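PDB 2OKX: rhamnosidase B from Bacillus sp., which hydrolyses terminal alpha-L-rhamnose residues from rhamnosides, as a glycoside hydrolase of family 78 expected to work with inversion at the anomeric carbon. Local coordinates for residues 193-198 with 529-534; 561-566 with 597-602; 573-578 with 616-621. One frame throughout, in Å; residues are numbered along the deposited sequence.

Contact 1 (193-198 with 529-534); sequences RDIPFL and STYPVA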
# COMPACT_ATOMS: atom_id res chain seq x y z
N ARG A 193 -8.14 8.37 -18.54
CA ARG A 193 -7.40 8.59 -17.30
C ARG A 193 -7.85 9.94 -16.72
O ARG A 193 -7.85 10.95 -17.43
CB ARG A 193 -5.90 8.64 -17.63
CG ARG A 193 -4.98 8.80 -16.44
CD ARG A 193 -3.61 9.32 -16.87
NE ARG A 193 -2.69 9.39 -15.75
CZ ARG A 193 -1.88 8.40 -15.37
NH1 ARG A 193 -1.87 7.25 -16.03
NH2 ARG A 193 -1.09 8.56 -14.31
N ASP A 194 -8.24 9.96 -15.45
CA ASP A 194 -8.71 11.21 -14.84
C ASP A 194 -7.71 11.98 -13.98
O ASP A 194 -8.10 12.73 -13.08
CB ASP A 194 -10.01 10.96 -14.05
CG ASP A 194 -9.89 9.81 -13.06
OD1 ASP A 194 -10.83 9.62 -12.27
OD2 ASP A 194 -8.87 9.11 -13.08
N ILE A 195 -6.42 11.80 -14.26
CA ILE A 195 -5.35 12.52 -13.56
C ILE A 195 -4.15 12.61 -14.49
O ILE A 195 -4.03 11.83 -15.43
CB ILE A 195 -4.87 11.80 -12.27
CG1 ILE A 195 -4.53 10.34 -12.57
CG2 ILE A 195 -5.89 11.95 -11.16
CD1 ILE A 195 -3.62 9.70 -11.53
N PRO A 196 -3.25 13.57 -14.24
CA PRO A 196 -2.07 13.68 -15.09
C PRO A 196 -1.17 12.47 -14.85
O PRO A 196 -1.50 11.62 -14.03
CB PRO A 196 -1.43 14.99 -14.62
CG PRO A 196 -1.83 15.07 -13.18
CD PRO A 196 -3.28 14.63 -13.22
N PHE A 197 -0.05 12.40 -15.57
CA PHE A 197 0.86 11.27 -15.42
C PHE A 197 1.74 11.39 -14.18
O PHE A 197 1.99 12.49 -13.68
CB PHE A 197 1.73 11.13 -16.67
CG PHE A 197 0.98 10.63 -17.88
CD1 PHE A 197 0.38 9.37 -17.86
CD2 PHE A 197 0.86 11.40 -19.03
CE1 PHE A 197 -0.32 8.89 -18.97
CE2 PHE A 197 0.16 10.93 -20.14
CZ PHE A 197 -0.43 9.67 -20.11
N LEU A 198 2.22 10.25 -13.69
CA LEU A 198 3.07 10.23 -12.51
C LEU A 198 4.49 10.67 -12.86
O LEU A 198 4.88 10.70 -14.03
CB LEU A 198 3.11 8.83 -11.90
CG LEU A 198 1.78 8.17 -11.50
CD1 LEU A 198 2.06 6.93 -10.66
CD2 LEU A 198 0.93 9.15 -10.71
N SER A 529 8.71 7.46 -8.07
CA SER A 529 7.50 7.77 -8.83
C SER A 529 6.32 8.10 -7.92
O SER A 529 5.91 7.28 -7.10
CB SER A 529 7.13 6.57 -9.71
OG SER A 529 5.88 6.78 -10.35
N THR A 530 5.77 9.30 -8.07
CA THR A 530 4.62 9.72 -7.28
C THR A 530 3.71 10.59 -8.13
O THR A 530 4.02 10.91 -9.28
CB THR A 530 5.03 10.58 -6.06
OG1 THR A 530 5.44 11.88 -6.52
CG2 THR A 530 6.19 9.94 -5.30
N TYR A 531 2.57 10.97 -7.56
CA TYR A 531 1.65 11.85 -8.25
C TYR A 531 2.48 13.12 -8.45
O TYR A 531 3.35 13.42 -7.64
CB TYR A 531 0.43 12.13 -7.36
CG TYR A 531 -0.65 12.94 -8.03
CD1 TYR A 531 -0.64 14.33 -7.98
CD2 TYR A 531 -1.66 12.31 -8.76
CE1 TYR A 531 -1.62 15.08 -8.62
CE2 TYR A 531 -2.64 13.05 -9.42
CZ TYR A 531 -2.61 14.43 -9.35
OH TYR A 531 -3.59 15.16 -9.99
N PRO A 532 2.24 13.86 -9.54
CA PRO A 532 3.01 15.09 -9.78
C PRO A 532 2.73 16.19 -8.76
O PRO A 532 1.74 16.91 -8.87
CB PRO A 532 2.60 15.48 -11.20
CG PRO A 532 1.18 15.00 -11.28
CD PRO A 532 1.26 13.64 -10.63
N VAL A 533 3.61 16.30 -7.77
CA VAL A 533 3.46 17.33 -6.74
C VAL A 533 4.70 18.20 -6.67
O VAL A 533 5.83 17.72 -6.80
CB VAL A 533 3.24 16.70 -5.34
CG1 VAL A 533 1.90 15.98 -5.28
CG2 VAL A 533 4.38 15.74 -5.01
N ALA A 534 4.49 19.50 -6.47
CA ALA A 534 5.58 20.44 -6.32
C ALA A 534 5.47 20.96 -4.89
O ALA A 534 4.38 20.97 -4.32
CB ALA A 534 5.44 21.59 -7.33
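Leu-198 and Tyr-531 bury the most surface here, and they meet at the point where the two backbones come nearest, with their CA atoms 4.8 Å apart. The leucine lays one methyl against residues 529-534: Leu-198 CD2 sits 3.7 Å from Tyr-531 CA, while its CB faces the Thr-530 carbonyl oxygen and Ser-529 OG. That serine hydroxyl is a packing neighbour of the leucine; its hydrogen bond goes to the carbonyl of Thr-199, the next residue after Leu-198.

Tyr-531 starts out pointing away from residues 193-198, yet its ring comes back to them. CG lies anti to the backbone N (chi1 -175°), and the phenol end reaches Ile-195 and Pro-196. Ile-195 comes in at the ring edge, CB lying 3.8 Å from Tyr-531 CE2 with CG2 near the ring plane. Pro-196 crosses the tyrosine at about a right angle and puts its CD 3.3 Å from Tyr-531 OH. On one face of the same ring rests CD of the next residue, Pro-532, offset toward the rim.

The third large contributor is Pro-532, whose ring touches two consecutive residues of the first loop: its CG is 3.6 Å from Pro-196 CG, and its CD is 3.3 Å from Phe-197 O. Behind this apolar surface Arg-193 braces its own loop. Arg-193 NH2 donates to Pro-196 O at 3.1 Å, and Phe-197 CD1 covers one face of the guanidinium.

Helix 595-603 backs the pair, with Glu-595 and Ile-596 against Tyr-531. Two prolines, an isoleucine and a leucine thus gather round a tyrosine where the loop from strand 189-192 to 201-203 meets that from 520-528 to 538-541, consistent with connections between the beta domains and the helical domain of a GH78 rhamnosidase.

Contact 2 (561-566 with 597-602); sequences MEDTFV and VERCLN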
# COMPACT_ATOMS: atom_id res chain seq x y z
N MET A 561 1.08 9.18 -2.44
CA MET A 561 0.29 9.74 -3.53
C MET A 561 0.79 9.13 -4.83
O MET A 561 1.83 9.53 -5.36
CB MET A 561 0.42 11.27 -3.57
CG MET A 561 -0.34 11.99 -2.46
SD MET A 561 -0.05 13.78 -2.39
CE MET A 561 -1.08 14.36 -3.75
N GLU A 562 0.07 8.12 -5.32
CA GLU A 562 0.40 7.46 -6.58
C GLU A 562 -0.70 7.90 -7.54
O GLU A 562 -1.02 9.08 -7.60
CB GLU A 562 0.36 5.93 -6.40
CG GLU A 562 1.31 5.40 -5.32
CD GLU A 562 1.33 3.88 -5.24
OE1 GLU A 562 2.04 3.36 -4.35
OE2 GLU A 562 0.65 3.21 -6.05
N ASP A 563 -1.28 6.96 -8.29
CA ASP A 563 -2.38 7.31 -9.19
C ASP A 563 -3.60 7.59 -8.31
O ASP A 563 -4.60 8.17 -8.75
CB ASP A 563 -2.66 6.17 -10.16
CG ASP A 563 -2.99 4.88 -9.45
OD1 ASP A 563 -4.17 4.47 -9.49
OD2 ASP A 563 -2.07 4.28 -8.85
N THR A 564 -3.51 7.17 -7.05
CA THR A 564 -4.54 7.39 -6.05
C THR A 564 -3.78 7.55 -4.74
O THR A 564 -2.58 7.28 -4.68
CB THR A 564 -5.47 6.17 -5.85
OG1 THR A 564 -4.70 5.07 -5.36
CG2 THR A 564 -6.16 5.79 -7.15
N PHE A 565 -4.46 8.02 -3.69
CA PHE A 565 -3.80 8.10 -2.40
C PHE A 565 -3.65 6.63 -2.01
O PHE A 565 -4.44 5.80 -2.46
CB PHE A 565 -4.70 8.79 -1.36
CG PHE A 565 -4.79 10.28 -1.51
CD1 PHE A 565 -5.97 10.87 -1.94
CD2 PHE A 565 -3.70 11.08 -1.21
CE1 PHE A 565 -6.06 12.26 -2.07
CE2 PHE A 565 -3.78 12.47 -1.34
CZ PHE A 565 -4.97 13.06 -1.77
N VAL A 566 -2.64 6.30 -1.22
CA VAL A 566 -2.47 4.92 -0.78
C VAL A 566 -2.14 4.95 0.71
O VAL A 566 -1.71 5.98 1.23
CB VAL A 566 -1.34 4.17 -1.54
CG1 VAL A 566 -1.72 4.01 -3.00
CG2 VAL A 566 -0.02 4.90 -1.41
N VAL A 597 -7.65 13.89 -5.62
CA VAL A 597 -8.68 13.75 -4.61
C VAL A 597 -10.02 13.38 -5.26
O VAL A 597 -10.66 12.42 -4.83
CB VAL A 597 -8.86 15.06 -3.80
CG1 VAL A 597 -9.95 14.87 -2.77
CG2 VAL A 597 -7.54 15.44 -3.12
N GLU A 598 -10.43 14.11 -6.29
CA GLU A 598 -11.70 13.79 -6.93
C GLU A 598 -11.67 12.39 -7.54
O GLU A 598 -12.65 11.65 -7.46
CB GLU A 598 -12.06 14.81 -8.01
CG GLU A 598 -13.42 14.51 -8.64
CD GLU A 598 -13.92 15.57 -9.59
OE1 GLU A 598 -14.90 15.29 -10.30
OE2 GLU A 598 -13.35 16.68 -9.61
N ARG A 599 -10.54 12.03 -8.15
CA ARG A 599 -10.41 10.71 -8.75
C ARG A 599 -10.69 9.64 -7.70
O ARG A 599 -11.42 8.69 -7.96
CB ARG A 599 -9.00 10.50 -9.33
CG ARG A 599 -8.69 9.04 -9.66
CD ARG A 599 -7.33 8.87 -10.33
NE ARG A 599 -6.86 7.48 -10.21
CZ ARG A 599 -7.43 6.44 -10.81
NH1 ARG A 599 -8.50 6.61 -11.59
NH2 ARG A 599 -6.96 5.22 -10.59
N CYS A 600 -10.12 9.80 -6.52
CA CYS A 600 -10.32 8.84 -5.45
C CYS A 600 -11.76 8.81 -4.96
O CYS A 600 -12.33 7.73 -4.76
CB CYS A 600 -9.38 9.14 -4.28
SG CYS A 600 -7.64 8.81 -4.67
N LEU A 601 -12.35 9.98 -4.76
CA LEU A 601 -13.73 10.06 -4.30
C LEU A 601 -14.68 9.41 -5.30
O LEU A 601 -15.65 8.76 -4.91
CB LEU A 601 -14.13 11.52 -4.07
CG LEU A 601 -13.31 12.30 -3.04
CD1 LEU A 601 -13.83 13.73 -2.96
CD2 LEU A 601 -13.41 11.63 -1.68
N ASN A 602 -14.39 9.57 -6.59
CA ASN A 602 -15.23 9.00 -7.65
C ASN A 602 -15.11 7.48 -7.77
O ASN A 602 -16.03 6.83 -8.27
CB ASN A 602 -14.88 9.64 -9.00
CG ASN A 602 -15.42 11.06 -9.14
OD1 ASN A 602 -14.95 11.82 -9.99
ND2 ASN A 602 -16.41 11.40 -8.33
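Asp-563 OD1 is held by two arginines, Arg-599 through NH2 and Arg-65 through NE. Arg-599 NH2 reaches Asp-563 OD1 at 3.1 Å in a salt bridge that uses the anti lone pair, with carboxylate and guanidinium planes 43° apart. Arg-599 also takes the backbone of the same residue: Arg-599 NE donates to Asp-563 O at 2.8 Å, in the guanidinium plane but well above the plane of the carbonyl. The arginine leaves helix 595-603 with CG anti to the backbone N (chi1 166°) and runs extended to NE. Thr-564 CG2 packs obliquely by the guanidinium, 3.6 Å from Arg-599 NE.

Two residues further along the loop, the Phe-565 amide points almost straight at sulfur, with Phe-565 N 3.4 Å from Cys-600 SG and an N-H...S angle of 164°. The same sulfur touches Thr-564 CB and lies obliquely beside the phenylalanine ring. Val-597 CG2 meets that ring at its edge, 3.7 Å from Phe-565 CE1.

Asp-194 binds Arg-599 NH1. These largely buried charges form a network of alternating sign, which probably favours the ionised forms of Asp-563 and Arg-599 and links the 561-566 loop to the helix.

Contact 3 (573-578 with 616-621); sequences QVFWVG and DQVPSA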
# COMPACT_ATOMS: atom_id res chain seq x y z
N GLN A 573 0.32 -0.25 -0.84
CA GLN A 573 0.16 0.60 -2.03
C GLN A 573 -1.32 0.56 -2.44
O GLN A 573 -1.65 0.62 -3.63
CB GLN A 573 1.05 0.10 -3.18
CG GLN A 573 2.55 0.29 -2.94
CD GLN A 573 3.41 -0.51 -3.91
OE1 GLN A 573 3.07 -0.67 -5.08
NE2 GLN A 573 4.55 -1.00 -3.43
N VAL A 574 -2.19 0.46 -1.44
CA VAL A 574 -3.63 0.37 -1.64
C VAL A 574 -4.38 1.66 -1.31
O VAL A 574 -4.07 2.34 -0.33
CB VAL A 574 -4.23 -0.76 -0.78
CG1 VAL A 574 -5.76 -0.74 -0.84
CG2 VAL A 574 -3.71 -2.11 -1.25
N PHE A 575 -5.37 2.00 -2.13
CA PHE A 575 -6.18 3.18 -1.87
C PHE A 575 -7.21 2.83 -0.81
O PHE A 575 -8.29 2.30 -1.11
CB PHE A 575 -6.87 3.67 -3.15
CG PHE A 575 -7.99 4.66 -2.89
CD1 PHE A 575 -7.95 5.53 -1.80
CD2 PHE A 575 -9.09 4.70 -3.75
CE1 PHE A 575 -9.00 6.43 -1.57
CE2 PHE A 575 -10.14 5.60 -3.53
CZ PHE A 575 -10.09 6.46 -2.43
N TRP A 576 -6.87 3.10 0.45
CA TRP A 576 -7.78 2.86 1.55
C TRP A 576 -8.56 4.16 1.74
O TRP A 576 -7.98 5.23 1.88
CB TRP A 576 -7.02 2.50 2.82
CG TRP A 576 -6.62 1.06 2.90
CD1 TRP A 576 -5.45 0.50 2.45
CD2 TRP A 576 -7.35 0.01 3.54
NE1 TRP A 576 -5.42 -0.84 2.77
CE2 TRP A 576 -6.57 -1.17 3.44
CE3 TRP A 576 -8.59 -0.06 4.19
CZ2 TRP A 576 -6.98 -2.39 3.98
CZ3 TRP A 576 -9.01 -1.28 4.72
CH2 TRP A 576 -8.20 -2.43 4.61
N VAL A 577 -9.88 4.05 1.72
CA VAL A 577 -10.76 5.20 1.84
C VAL A 577 -10.60 6.02 3.11
O VAL A 577 -10.48 7.24 3.05
CB VAL A 577 -12.23 4.75 1.70
CG1 VAL A 577 -13.16 5.96 1.76
CG2 VAL A 577 -12.40 4.00 0.38
N GLY A 578 -10.58 5.35 4.26
CA GLY A 578 -10.44 6.07 5.51
C GLY A 578 -9.19 6.93 5.56
O GLY A 578 -9.25 8.10 5.95
N ASP A 616 -14.05 -0.54 1.87
CA ASP A 616 -13.09 0.27 2.61
C ASP A 616 -11.80 0.57 1.84
O ASP A 616 -10.99 1.40 2.26
CB ASP A 616 -12.80 -0.37 3.98
CG ASP A 616 -12.54 -1.86 3.89
OD1 ASP A 616 -12.81 -2.56 4.89
OD2 ASP A 616 -12.05 -2.34 2.84
N GLN A 617 -11.60 -0.12 0.72
CA GLN A 617 -10.45 0.10 -0.16
C GLN A 617 -10.92 -0.28 -1.57
O GLN A 617 -11.62 -1.27 -1.75
CB GLN A 617 -9.20 -0.70 0.27
CG GLN A 617 -9.45 -2.00 1.03
CD GLN A 617 -9.84 -3.15 0.12
OE1 GLN A 617 -9.07 -3.56 -0.76
NE2 GLN A 617 -11.04 -3.68 0.33
N VAL A 618 -10.55 0.54 -2.56
CA VAL A 618 -10.97 0.32 -3.95
C VAL A 618 -9.94 0.80 -4.97
O VAL A 618 -9.03 1.57 -4.63
CB VAL A 618 -12.29 1.09 -4.24
CG1 VAL A 618 -13.38 0.67 -3.26
CG2 VAL A 618 -12.04 2.60 -4.12
N PRO A 619 -10.02 0.32 -6.22
CA PRO A 619 -10.98 -0.69 -6.71
C PRO A 619 -10.34 -2.01 -6.29
O PRO A 619 -9.19 -2.28 -6.65
CB PRO A 619 -10.97 -0.47 -8.22
CG PRO A 619 -9.55 -0.07 -8.48
CD PRO A 619 -9.25 0.89 -7.34
N SER A 620 -11.06 -2.81 -5.51
CA SER A 620 -10.48 -4.04 -4.99
C SER A 620 -11.33 -5.31 -5.06
O SER A 620 -12.56 -5.25 -5.14
CB SER A 620 -10.07 -3.81 -3.53
OG SER A 620 -9.65 -5.00 -2.90
N ALA A 621 -10.64 -6.45 -5.01
CA ALA A 621 -11.30 -7.75 -5.04
C ALA A 621 -11.58 -8.22 -3.62
O ALA A 621 -12.11 -9.31 -3.42
CB ALA A 621 -10.42 -8.76 -5.78
O HOH W 1 -6.47 0.16 -4.36
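The indole of Trp-576 carries Gln-617 on one face: Gln-617 CG stands 3.6 Å from the centroid of the six-membered ring, only 2° off the normal, a clear CH-pi contact. The two side chains run side by side in the same direction, with the amide plane turned 54° from the indole. Asp-616 lies alongside too, its CG 3.7 Å from Trp-576 CZ3. The bend of Gln-617 at chi2 (79°) swings CD away from a straight chain, and the amide beyond it is held at both ends: NE2 donates to Asp-616 OD2, and OE1 accepts from Ser-620 OG. The other carboxylate oxygen, Asp-616 OD1, bonds to Ser-624 OG. Trp-576 NE1 in turn bonds to Glu-572.

Phe-575 packs beside Val-618, pointing the same way, with CE2 3.6 Å from Val-618 CG2.

The backbones that carry these groups make a single beta bridge, Trp-576 opposite Gln-617, inside the six-hairpin glycosidase domain; it ties the start of helix 577-590 to the loop before helix 627-644. Val-618 N donates to Phe-575 O at 3.2 Å, and Val-577 N to Asp-616 O at 2.9 Å. A water extends the link, accepting from Phe-575 N at 3.1 Å and donating to Val-618 O at 2.9 Å. The peptide before Pro-619 is cis, where residues 616-621 leave the bridge.

Val-574 CG1 and Val-577 CG2 close in on Gln-617 CB and the Asp-616 carbonyl, respectively. A glycerol, probably from the crystallisation liquor, sits by Trp-576.

Contact 1 is closed along the chain before contact 2 opens, whereas contacts 2 and 3 interleave, their segments alternating within the six-hairpin glycosidase domain. Centres of contacts 1 and 2 lie about 10 Å apart, as do those of 2 and 3; contacts 1 and 3 are about 18 Å apart and do not touch. Contact 2 is therefore the middle piece. Helix 595-603 backs contact 1 and supplies half of contact 2, and a probable hydrogen bond from Tyr-531 N to Met-561 O joins the two, as does Ile-195 packing on Asp-563 O. Phe-575 of contact 3 packs on Thr-564 and Cys-600. Together they make a continuous path from the loops of the beta domains into the helical domain.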